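Long-range contacts in quercetin 2,3-dioxygenase (Escherichia coli, PDB 1TQ5), which cleaves the flavonoid quercetin with dioxygen in vitro, releasing carbon monoxide, and uses a divalent metal ion as cofactor: residues W17-T23 against I43-E49; F34-L40 against R181-I185; N191-N195 against E210-I215. All coordinates share one frame; numbering follows the deposited sequence.

How the contacts relate
The chain is a bicupin, with two similar beta domains arranged face to face. Contact 1 comes first along the chain and joins two neighbouring strands of the seven-stranded antiparallel sheet in the N-terminal domain. Contact 2 brings the loop between those two strands onto strand 182-187 of the C-terminal domain, so its segments alternate with those of contact 1. Contact 3 comes last, in the four-stranded sheet of the second domain. The centres of contacts 1 and 2 lie about 20 Å apart, and those of contacts 2 and 3 lie about 16 Å apart. Thr23 touches Trp184, and Ile185 touches Ile194 and Ile213. Together they run from one cupin domain into the other.

Contact 1. Residues W17-T23 against I43-E49; sequences WLDSWHT and INDDVIE
With chi1 at -175° Ser20 turns its OG to the side of its carbonyl carbon, while Asp46 CG lies beside its backbone N (chi1 -53°). The two torsions bring hydroxyl and carboxylate together on one face of the sheet. Ser20 OG donates a very short hydrogen bond to Asp46 OD1, 2.5 Å long. On the same face Leu18 CD1 sits 3.7 Å from Ile48 CG1 and equally close to Asp46 CB, so this methyl spans two residues of the other strand. Trp21 and Asp45 pair on the other face, with their CB atoms 4.0 Å apart. The Asp45 carboxylate is salt-bridged to Arg10 and hydrogen-bonded to His113. Backbone bonds, among them Asp45 N to Trp21 O, run the length of the pair. At the far end a water links Thr23 OG1, 2.7 Å away, to Ile43 O. The result is a regular antiparallel pairing of strands 18-22 and 40-48, with 11-14 at the sheet edge beside 18-22 and 112-119 beyond 40-48. The side chain of Ile48 lies about 6 Å from that of Glu103, which probably binds the metal. The arrangement belongs to the jelly-roll beta-barrel of the N-terminal cupin domain of a pirin.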
loop_
_atom_site.group_PDB
_atom_site.type_symbol
_atom_site.label_atom_id
_atom_site.label_comp_id
_atom_site.label_asym_id
_atom_site.label_seq_id
_atom_site.Cartn_x
_atom_site.Cartn_y
_atom_site.Cartn_z
ATOM N N TRP A 17 -4.420 21.171 -2.833
ATOM C CA TRP A 17 -4.638 20.592 -1.510
ATOM C C TRP A 17 -4.180 19.136 -1.493
ATOM O O TRP A 17 -3.784 18.607 -0.457
ATOM C CB TRP A 17 -6.117 20.663 -1.131
ATOM C CG TRP A 17 -7.011 19.868 -2.032
ATOM C CD1 TRP A 17 -7.483 20.243 -3.261
ATOM C CD2 TRP A 17 -7.525 18.555 -1.789
ATOM N NE1 TRP A 17 -8.263 19.241 -3.796
ATOM C CE2 TRP A 17 -8.303 18.194 -2.914
ATOM C CE3 TRP A 17 -7.405 17.645 -0.729
ATOM C CZ2 TRP A 17 -8.958 16.961 -3.006
ATOM C CZ3 TRP A 17 -8.057 16.419 -0.823
ATOM C CH2 TRP A 17 -8.824 16.090 -1.955
ATOM N N LEU A 18 -4.254 18.497 -2.654
ATOM C CA LEU A 18 -3.842 17.110 -2.811
ATOM C C LEU A 18 -2.943 16.970 -4.035
ATOM O O LEU A 18 -3.245 17.505 -5.106
ATOM C CB LEU A 18 -5.063 16.207 -2.994
ATOM C CG LEU A 18 -4.755 14.765 -3.408
ATOM C CD1 LEU A 18 -4.129 14.014 -2.242
ATOM C CD2 LEU A 18 -6.028 14.078 -3.850
ATOM N N ASP A 19 -1.836 16.258 -3.860
ATOM C CA ASP A 19 -0.884 15.980 -4.931
ATOM C C ASP A 19 -0.782 14.452 -4.903
ATOM O O ASP A 19 -0.263 13.879 -3.945
ATOM C CB ASP A 19 0.474 16.607 -4.621
ATOM C CG ASP A 19 1.467 16.417 -5.745
ATOM O OD1 ASP A 19 1.274 17.034 -6.814
ATOM O OD2 ASP A 19 2.438 15.651 -5.567
ATOM N N SER A 20 -1.265 13.797 -5.953
ATOM C CA SER A 20 -1.289 12.341 -5.981
ATOM C C SER A 20 -0.601 11.651 -7.165
ATOM O O SER A 20 -0.774 12.039 -8.319
ATOM C CB SER A 20 -2.760 11.896 -5.903
ATOM O OG SER A 20 -2.899 10.489 -5.801
ATOM N N TRP A 21 0.193 10.627 -6.865
ATOM C CA TRP A 21 0.855 9.845 -7.902
ATOM C C TRP A 21 0.162 8.485 -7.910
ATOM O O TRP A 21 0.076 7.820 -6.880
ATOM C CB TRP A 21 2.349 9.694 -7.610
ATOM C CG TRP A 21 3.067 11.001 -7.686
ATOM C CD1 TRP A 21 3.100 11.980 -6.730
ATOM C CD2 TRP A 21 3.779 11.520 -8.815
ATOM N NE1 TRP A 21 3.789 13.076 -7.197
ATOM C CE2 TRP A 21 4.217 12.820 -8.474
ATOM C CE3 TRP A 21 4.088 11.013 -10.085
ATOM C CZ2 TRP A 21 4.950 13.621 -9.357
ATOM C CZ3 TRP A 21 4.818 11.811 -10.965
ATOM C CH2 TRP A 21 5.240 13.100 -10.594
ATOM N N HIS A 22 -0.345 8.088 -9.072
ATOM C CA HIS A 22 -1.061 6.820 -9.210
ATOM C C HIS A 22 -0.214 5.725 -9.818
ATOM O O HIS A 22 0.301 5.873 -10.930
ATOM C CB HIS A 22 -2.289 7.009 -10.101
ATOM C CG HIS A 22 -3.198 8.104 -9.650
ATOM N ND1 HIS A 22 -3.880 8.057 -8.455
ATOM C CD2 HIS A 22 -3.525 9.284 -10.227
ATOM C CE1 HIS A 22 -4.587 9.163 -8.311
ATOM N NE2 HIS A 22 -4.389 9.924 -9.373
ATOM N N THR A 23 -0.087 4.611 -9.107
ATOM C CA THR A 23 0.689 3.500 -9.632
ATOM C C THR A 23 -0.092 2.766 -10.723
ATOM O O THR A 23 0.498 2.285 -11.692
ATOM C CB THR A 23 1.060 2.506 -8.525
ATOM O OG1 THR A 23 1.992 3.123 -7.627
ATOM C CG2 THR A 23 1.681 1.252 -9.120
ATOM N N ILE A 43 -2.643 2.024 -5.703
ATOM C CA ILE A 43 -1.522 2.470 -4.877
ATOM C C ILE A 43 -1.372 3.940 -5.205
ATOM O O ILE A 43 -0.812 4.315 -6.245
ATOM C CB ILE A 43 -0.168 1.779 -5.184
ATOM C CG1 ILE A 43 -0.126 0.376 -4.587
ATOM C CG2 ILE A 43 0.973 2.580 -4.539
ATOM C CD1 ILE A 43 -1.076 -0.574 -5.213
ATOM N N ASN A 44 -1.909 4.777 -4.329
ATOM C CA ASN A 44 -1.819 6.200 -4.522
ATOM C C ASN A 44 -0.878 6.785 -3.482
ATOM O O ASN A 44 -0.998 6.519 -2.286
ATOM C CB ASN A 44 -3.199 6.854 -4.420
ATOM C CG ASN A 44 -4.086 6.530 -5.609
ATOM O OD1 ASN A 44 -3.594 6.161 -6.677
ATOM N ND2 ASN A 44 -5.397 6.680 -5.434
ATOM N N ASP A 45 0.080 7.556 -3.975
ATOM C CA ASP A 45 1.082 8.222 -3.155
ATOM C C ASP A 45 0.529 9.634 -2.997
ATOM O O ASP A 45 0.707 10.467 -3.886
ATOM C CB ASP A 45 2.401 8.243 -3.929
ATOM C CG ASP A 45 3.563 8.763 -3.110
ATOM O OD1 ASP A 45 3.356 9.684 -2.288
ATOM O OD2 ASP A 45 4.693 8.259 -3.315
ATOM N N ASP A 46 -0.145 9.900 -1.880
ATOM C CA ASP A 46 -0.768 11.210 -1.656
ATOM C C ASP A 46 -0.101 12.142 -0.655
ATOM O O ASP A 46 0.359 11.728 0.408
ATOM C CB ASP A 46 -2.230 11.054 -1.208
ATOM C CG ASP A 46 -3.049 10.184 -2.142
ATOM O OD1 ASP A 46 -2.770 10.184 -3.355
ATOM O OD2 ASP A 46 -3.989 9.515 -1.655
ATOM N N VAL A 47 -0.085 13.420 -1.003
ATOM C CA VAL A 47 0.466 14.456 -0.142
ATOM C C VAL A 47 -0.654 15.474 0.012
ATOM O O VAL A 47 -1.106 16.075 -0.974
ATOM C CB VAL A 47 1.699 15.113 -0.771
ATOM C CG1 VAL A 47 2.068 16.361 -0.003
ATOM C CG2 VAL A 47 2.856 14.128 -0.764
ATOM N N ILE A 48 -1.100 15.651 1.251
ATOM C CA ILE A 48 -2.201 16.545 1.567
ATOM C C ILE A 48 -1.807 17.756 2.408
ATOM O O ILE A 48 -1.104 17.633 3.405
ATOM C CB ILE A 48 -3.311 15.766 2.308
ATOM C CG1 ILE A 48 -3.811 14.624 1.417
ATOM C CG2 ILE A 48 -4.460 16.703 2.698
ATOM C CD1 ILE A 48 -4.853 13.741 2.078
ATOM N N GLU A 49 -2.303 18.916 1.991
ATOM C CA GLU A 49 -2.060 20.199 2.643
ATOM C C GLU A 49 -2.661 20.246 4.052
ATOM O O GLU A 49 -3.677 19.614 4.323
ATOM C CB GLU A 49 -2.681 21.297 1.773
ATOM C CG GLU A 49 -2.470 22.717 2.224
ATOM C CD GLU A 49 -3.401 23.658 1.488
ATOM O OE1 GLU A 49 -3.893 23.255 0.414
ATOM O OE2 GLU A 49 -3.643 24.786 1.969
HETATM O O HOH W 1 2.130 5.453 -6.296
#

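Contact 2. Residues F34-L40 against R181-I185; sequences FMGFSAL and RRVWI
Phe37 and Trp184 meet in a buried hydrophobic contact between the two cupin domains of this bicupin. Segment 34-40 is the loop that leads into strand 40-48 of the N-terminal domain. Residues 181-185 enter strand 182-187 of the C-terminal domain. Three apolar side chains of the loop gather round the Trp184 indole. Phe37 CG comes 3.9 Å from Trp184 CE3, which lies over one face of the phenyl ring. The ring planes are inclined at 58°, so the pair is oblique. Leu40 CD2 sits over the indole face in a CH-pi contact, 4.2 Å from the centroid of the five-membered ring. Phe34 approaches the indole edge instead, with its CE2 3.7 Å from Trp184 CH2. Phe34 also makes a cation-pi contact with Arg5. The indole NE1 is hydrogen-bonded to Gln186. A type II' turn from Phe37 to Leu40, closed by Leu40 N to Phe37 O, sets Phe37 and Leu40 beside the same indole. With chi1 at -165°, Phe37 CG lies beside the carbonyl carbon and the ring extends toward strand 182-187. With an alanine in its place, a gap would probably open between Trp184 and Arg182, and the indole would lose that neighbour. The Arg182 chain runs extended from CG to NE past the phenyl rim. Phe37 CE1 is at the edge of the guanidinium, which makes a cation-pi contact with Trp208. At the far end of the Phe37 ring, CZ lies 3.4 Å from Arg182 CB, and CE2 is equally close to Val183 O.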
loop_
_atom_site.group_PDB
_atom_site.type_symbol
_atom_site.label_atom_id
_atom_site.label_comp_id
_atom_site.label_asym_id
_atom_site.label_seq_id
_atom_site.Cartn_x
_atom_site.Cartn_y
_atom_site.Cartn_z
ATOM N N PHE A 34 -0.289 -1.128 -16.590
ATOM C CA PHE A 34 -0.602 -1.195 -15.171
ATOM C C PHE A 34 -2.070 -0.876 -14.894
ATOM O O PHE A 34 -2.423 0.238 -14.509
ATOM C CB PHE A 34 0.321 -0.250 -14.386
ATOM C CG PHE A 34 1.780 -0.616 -14.489
ATOM C CD1 PHE A 34 2.536 -0.216 -15.587
ATOM C CD2 PHE A 34 2.384 -1.406 -13.512
ATOM C CE1 PHE A 34 3.868 -0.596 -15.714
ATOM C CE2 PHE A 34 3.721 -1.796 -13.626
ATOM C CZ PHE A 34 4.465 -1.388 -14.733
HETATM N N MSE A 35 -2.920 -1.875 -15.109
HETATM C CA MSE A 35 -4.355 -1.748 -14.889
HETATM C C MSE A 35 -4.687 -2.143 -13.452
HETATM O O MSE A 35 -5.640 -1.639 -12.856
HETATM C CB MSE A 35 -5.124 -2.672 -15.838
HETATM C CG MSE A 35 -5.011 -2.340 -17.318
HETATM SE SE MSE A 35 -5.725 -0.741 -17.780
HETATM C CE MSE A 35 -7.039 -0.539 -16.556
ATOM N N GLY A 36 -3.886 -3.053 -12.912
ATOM C CA GLY A 36 -4.084 -3.552 -11.563
ATOM C C GLY A 36 -3.351 -4.876 -11.493
ATOM O O GLY A 36 -3.497 -5.708 -12.389
ATOM N N PHE A 37 -2.572 -5.080 -10.432
ATOM C CA PHE A 37 -1.776 -6.297 -10.275
ATOM C C PHE A 37 -2.421 -7.312 -9.337
ATOM O O PHE A 37 -2.306 -7.203 -8.115
ATOM C CB PHE A 37 -0.385 -5.910 -9.760
ATOM C CG PHE A 37 0.639 -6.996 -9.884
ATOM C CD1 PHE A 37 1.127 -7.370 -11.128
ATOM C CD2 PHE A 37 1.134 -7.630 -8.752
ATOM C CE1 PHE A 37 2.099 -8.356 -11.244
ATOM C CE2 PHE A 37 2.106 -8.618 -8.858
ATOM C CZ PHE A 37 2.591 -8.981 -10.108
ATOM N N SER A 38 -3.075 -8.317 -9.915
ATOM C CA SER A 38 -3.775 -9.339 -9.139
ATOM C C SER A 38 -4.819 -8.632 -8.269
ATOM O O SER A 38 -5.563 -7.787 -8.768
ATOM C CB SER A 38 -2.794 -10.133 -8.266
ATOM O OG SER A 38 -3.463 -11.173 -7.564
ATOM N N ALA A 39 -4.871 -8.962 -6.979
ATOM C CA ALA A 39 -5.836 -8.336 -6.070
ATOM C C ALA A 39 -5.460 -6.890 -5.717
ATOM O O ALA A 39 -6.260 -6.157 -5.133
ATOM C CB ALA A 39 -5.969 -9.163 -4.796
ATOM N N LEU A 40 -4.244 -6.485 -6.065
ATOM C CA LEU A 40 -3.790 -5.122 -5.788
ATOM C C LEU A 40 -4.323 -4.217 -6.892
ATOM O O LEU A 40 -3.876 -4.283 -8.036
ATOM C CB LEU A 40 -2.262 -5.073 -5.749
ATOM C CG LEU A 40 -1.625 -3.753 -5.315
ATOM C CD1 LEU A 40 -2.173 -3.332 -3.955
ATOM C CD2 LEU A 40 -0.116 -3.917 -5.270
ATOM N N ARG A 181 1.773 -17.543 -7.903
ATOM C CA ARG A 181 1.558 -16.347 -7.102
ATOM C C ARG A 181 2.398 -15.190 -7.619
ATOM O O ARG A 181 3.466 -15.389 -8.196
ATOM C CB ARG A 181 1.862 -16.629 -5.624
ATOM C CG ARG A 181 0.903 -17.649 -5.004
ATOM C CD ARG A 181 1.096 -17.799 -3.503
ATOM N NE ARG A 181 0.762 -16.583 -2.761
ATOM C CZ ARG A 181 -0.464 -16.078 -2.646
ATOM N NH1 ARG A 181 -1.496 -16.678 -3.227
ATOM N NH2 ARG A 181 -0.658 -14.971 -1.943
ATOM N N ARG A 182 1.903 -13.977 -7.411
ATOM C CA ARG A 182 2.594 -12.792 -7.877
ATOM C C ARG A 182 3.035 -11.904 -6.724
ATOM O O ARG A 182 2.483 -11.973 -5.627
ATOM C CB ARG A 182 1.684 -12.014 -8.821
ATOM C CG ARG A 182 1.184 -12.848 -9.988
ATOM C CD ARG A 182 0.713 -11.963 -11.113
ATOM N NE ARG A 182 0.370 -12.725 -12.304
ATOM C CZ ARG A 182 0.074 -12.169 -13.472
ATOM N NH1 ARG A 182 0.084 -10.848 -13.595
ATOM N NH2 ARG A 182 -0.232 -12.929 -14.515
ATOM N N VAL A 183 4.033 -11.066 -6.986
ATOM C CA VAL A 183 4.558 -10.178 -5.964
ATOM C C VAL A 183 4.771 -8.753 -6.444
ATOM O O VAL A 183 5.284 -8.519 -7.540
ATOM C CB VAL A 183 5.914 -10.693 -5.425
ATOM C CG1 VAL A 183 6.539 -9.662 -4.498
ATOM C CG2 VAL A 183 5.718 -12.004 -4.694
ATOM N N TRP A 184 4.361 -7.800 -5.616
ATOM C CA TRP A 184 4.575 -6.406 -5.933
ATOM C C TRP A 184 5.408 -5.827 -4.816
ATOM O O TRP A 184 5.107 -6.009 -3.631
ATOM C CB TRP A 184 3.274 -5.618 -6.030
ATOM C CG TRP A 184 3.512 -4.180 -6.402
ATOM C CD1 TRP A 184 3.864 -3.156 -5.559
ATOM C CD2 TRP A 184 3.441 -3.607 -7.711
ATOM N NE1 TRP A 184 4.010 -1.986 -6.264
ATOM C CE2 TRP A 184 3.757 -2.232 -7.586
ATOM C CE3 TRP A 184 3.139 -4.117 -8.979
ATOM C CZ2 TRP A 184 3.775 -1.362 -8.685
ATOM C CZ3 TRP A 184 3.159 -3.248 -10.072
ATOM C CH2 TRP A 184 3.472 -1.888 -9.913
ATOM N N ILE A 185 6.484 -5.160 -5.193
ATOM C CA ILE A 185 7.327 -4.533 -4.205
ATOM C C ILE A 185 7.309 -3.039 -4.467
ATOM O O ILE A 185 7.625 -2.583 -5.572
ATOM C CB ILE A 185 8.769 -5.048 -4.277
ATOM C CG1 ILE A 185 8.798 -6.527 -3.877
ATOM C CG2 ILE A 185 9.661 -4.199 -3.371
ATOM C CD1 ILE A 185 10.160 -7.160 -3.945
#

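Contact 3. Residues N191-N195 against E210-I215; sequences NVTIN and EQAISI
Ile194 and Ile215 lie side by side and point the same way, as the antiparallel non-hydrogen-bonded pair of the contact. Their CG1 atoms are 4.0 Å apart. Ile194 CG2 is as far from Ile213 CG2, so its two branches reach different residues of the other strand. These isoleucines make the buried, close-packed side. Val192 adds a longer contact, with its CB 4.4 Å from Ile215 CG1.

The other side is polar and partly exposed. Asn195 dominates it. Its backbone N donates to Ser214 O at 3.1 Å. With chi1 at -73° and chi2 at 51° the amide comes to lie against residues 212-214. There OD1 accepts from Ser214 N at 2.9 Å. ND2 donates to Ala212 O at 3.3 Å, in a bond that is nearly straight (168°) and lies almost in the amide plane. The side-chain amide thus holds two backbone groups, and its rotation is fixed by both. Glu210 meets it more loosely, with CG 3.7 Å from Asn195 ND2.

Asn195 follows the end of strand 191-194, and its bonds continue the pairing past that end. In the four-stranded sheet, strand 191-194 lies between 213-217 and 197-200, while 172-175 flanks 213-217. Ile194 and Ile213 pack against Ile185 of strand 182-187 and Ile207 of strand 204-208, in the facing sheet of the C-terminal cupin domain.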
loop_
_atom_site.group_PDB
_atom_site.type_symbol
_atom_site.label_atom_id
_atom_site.label_comp_id
_atom_site.label_asym_id
_atom_site.label_seq_id
_atom_site.Cartn_x
_atom_site.Cartn_y
_atom_site.Cartn_z
ATOM N N ASN A 191 17.329 2.646 -1.662
ATOM C CA ASN A 191 17.763 2.117 -2.948
ATOM C C ASN A 191 18.004 0.631 -2.782
ATOM O O ASN A 191 18.838 0.222 -1.970
ATOM C CB ASN A 191 19.063 2.797 -3.391
ATOM C CG ASN A 191 18.902 4.290 -3.603
ATOM O OD1 ASN A 191 18.407 4.734 -4.641
ATOM N ND2 ASN A 191 19.312 5.073 -2.612
ATOM N N VAL A 192 17.275 -0.179 -3.541
ATOM C CA VAL A 192 17.441 -1.618 -3.449
ATOM C C VAL A 192 17.622 -2.252 -4.822
ATOM O O VAL A 192 17.411 -1.614 -5.858
ATOM C CB VAL A 192 16.231 -2.288 -2.747
ATOM C CG1 VAL A 192 15.956 -1.597 -1.416
ATOM C CG2 VAL A 192 14.995 -2.237 -3.646
ATOM N N THR A 193 18.048 -3.508 -4.813
ATOM C CA THR A 193 18.237 -4.284 -6.032
ATOM C C THR A 193 17.426 -5.543 -5.779
ATOM O O THR A 193 17.624 -6.216 -4.774
ATOM C CB THR A 193 19.731 -4.653 -6.259
ATOM O OG1 THR A 193 20.461 -3.484 -6.641
ATOM C CG2 THR A 193 19.871 -5.690 -7.350
ATOM N N ILE A 194 16.503 -5.846 -6.682
ATOM C CA ILE A 194 15.641 -7.011 -6.534
ATOM C C ILE A 194 15.682 -7.894 -7.782
ATOM O O ILE A 194 15.257 -7.483 -8.868
ATOM C CB ILE A 194 14.190 -6.546 -6.243
ATOM C CG1 ILE A 194 14.169 -5.773 -4.918
ATOM C CG2 ILE A 194 13.240 -7.723 -6.209
ATOM C CD1 ILE A 194 12.866 -5.061 -4.620
ATOM N N ASN A 195 16.197 -9.109 -7.624
ATOM C CA ASN A 195 16.300 -10.041 -8.745
ATOM C C ASN A 195 16.980 -9.355 -9.931
ATOM O O ASN A 195 16.503 -9.425 -11.068
ATOM C CB ASN A 195 14.907 -10.544 -9.148
ATOM C CG ASN A 195 14.330 -11.537 -8.148
ATOM O OD1 ASN A 195 14.302 -11.281 -6.945
ATOM N ND2 ASN A 195 13.862 -12.675 -8.648
ATOM N N GLU A 210 8.249 -16.595 -10.707
ATOM C CA GLU A 210 9.501 -16.749 -9.977
ATOM C C GLU A 210 9.196 -17.487 -8.676
ATOM O O GLU A 210 8.066 -17.443 -8.184
ATOM C CB GLU A 210 10.120 -15.380 -9.671
ATOM C CG GLU A 210 11.459 -15.461 -8.960
ATOM C CD GLU A 210 12.471 -16.297 -9.723
ATOM O OE1 GLU A 210 12.786 -15.941 -10.877
ATOM O OE2 GLU A 210 12.950 -17.310 -9.171
ATOM N N GLN A 211 10.196 -18.161 -8.120
ATOM C CA GLN A 211 10.003 -18.907 -6.881
ATOM C C GLN A 211 10.698 -18.269 -5.683
ATOM O O GLN A 211 10.491 -18.687 -4.547
ATOM C CB GLN A 211 10.489 -20.351 -7.060
ATOM C CG GLN A 211 11.942 -20.476 -7.514
ATOM C CD GLN A 211 12.322 -21.908 -7.853
ATOM O OE1 GLN A 211 12.212 -22.806 -7.015
ATOM N NE2 GLN A 211 12.770 -22.128 -9.088
ATOM N N ALA A 212 11.517 -17.253 -5.935
ATOM C CA ALA A 212 12.234 -16.574 -4.860
ATOM C C ALA A 212 12.515 -15.109 -5.172
ATOM O O ALA A 212 12.860 -14.752 -6.297
ATOM C CB ALA A 212 13.543 -17.300 -4.570
ATOM N N ILE A 213 12.359 -14.262 -4.165
ATOM C CA ILE A 213 12.618 -12.837 -4.317
ATOM C C ILE A 213 13.887 -12.533 -3.535
ATOM O O ILE A 213 13.931 -12.727 -2.318
ATOM C CB ILE A 213 11.458 -11.988 -3.744
ATOM C CG1 ILE A 213 10.164 -12.276 -4.513
ATOM C CG2 ILE A 213 11.809 -10.514 -3.803
ATOM C CD1 ILE A 213 10.209 -11.915 -5.977
ATOM N N SER A 214 14.922 -12.086 -4.238
ATOM C CA SER A 214 16.199 -11.747 -3.612
ATOM C C SER A 214 16.285 -10.240 -3.532
ATOM O O SER A 214 16.143 -9.544 -4.536
ATOM C CB SER A 214 17.377 -12.277 -4.432
ATOM O OG SER A 214 17.362 -13.692 -4.495
ATOM N N ILE A 215 16.526 -9.735 -2.333
ATOM C CA ILE A 215 16.601 -8.309 -2.133
ATOM C C ILE A 215 17.926 -7.902 -1.497
ATOM O O ILE A 215 18.370 -8.503 -0.518
ATOM C CB ILE A 215 15.423 -7.847 -1.250
ATOM C CG1 ILE A 215 15.368 -6.324 -1.178
ATOM C CG2 ILE A 215 15.558 -8.443 0.142
ATOM C CD1 ILE A 215 14.139 -5.813 -0.422
#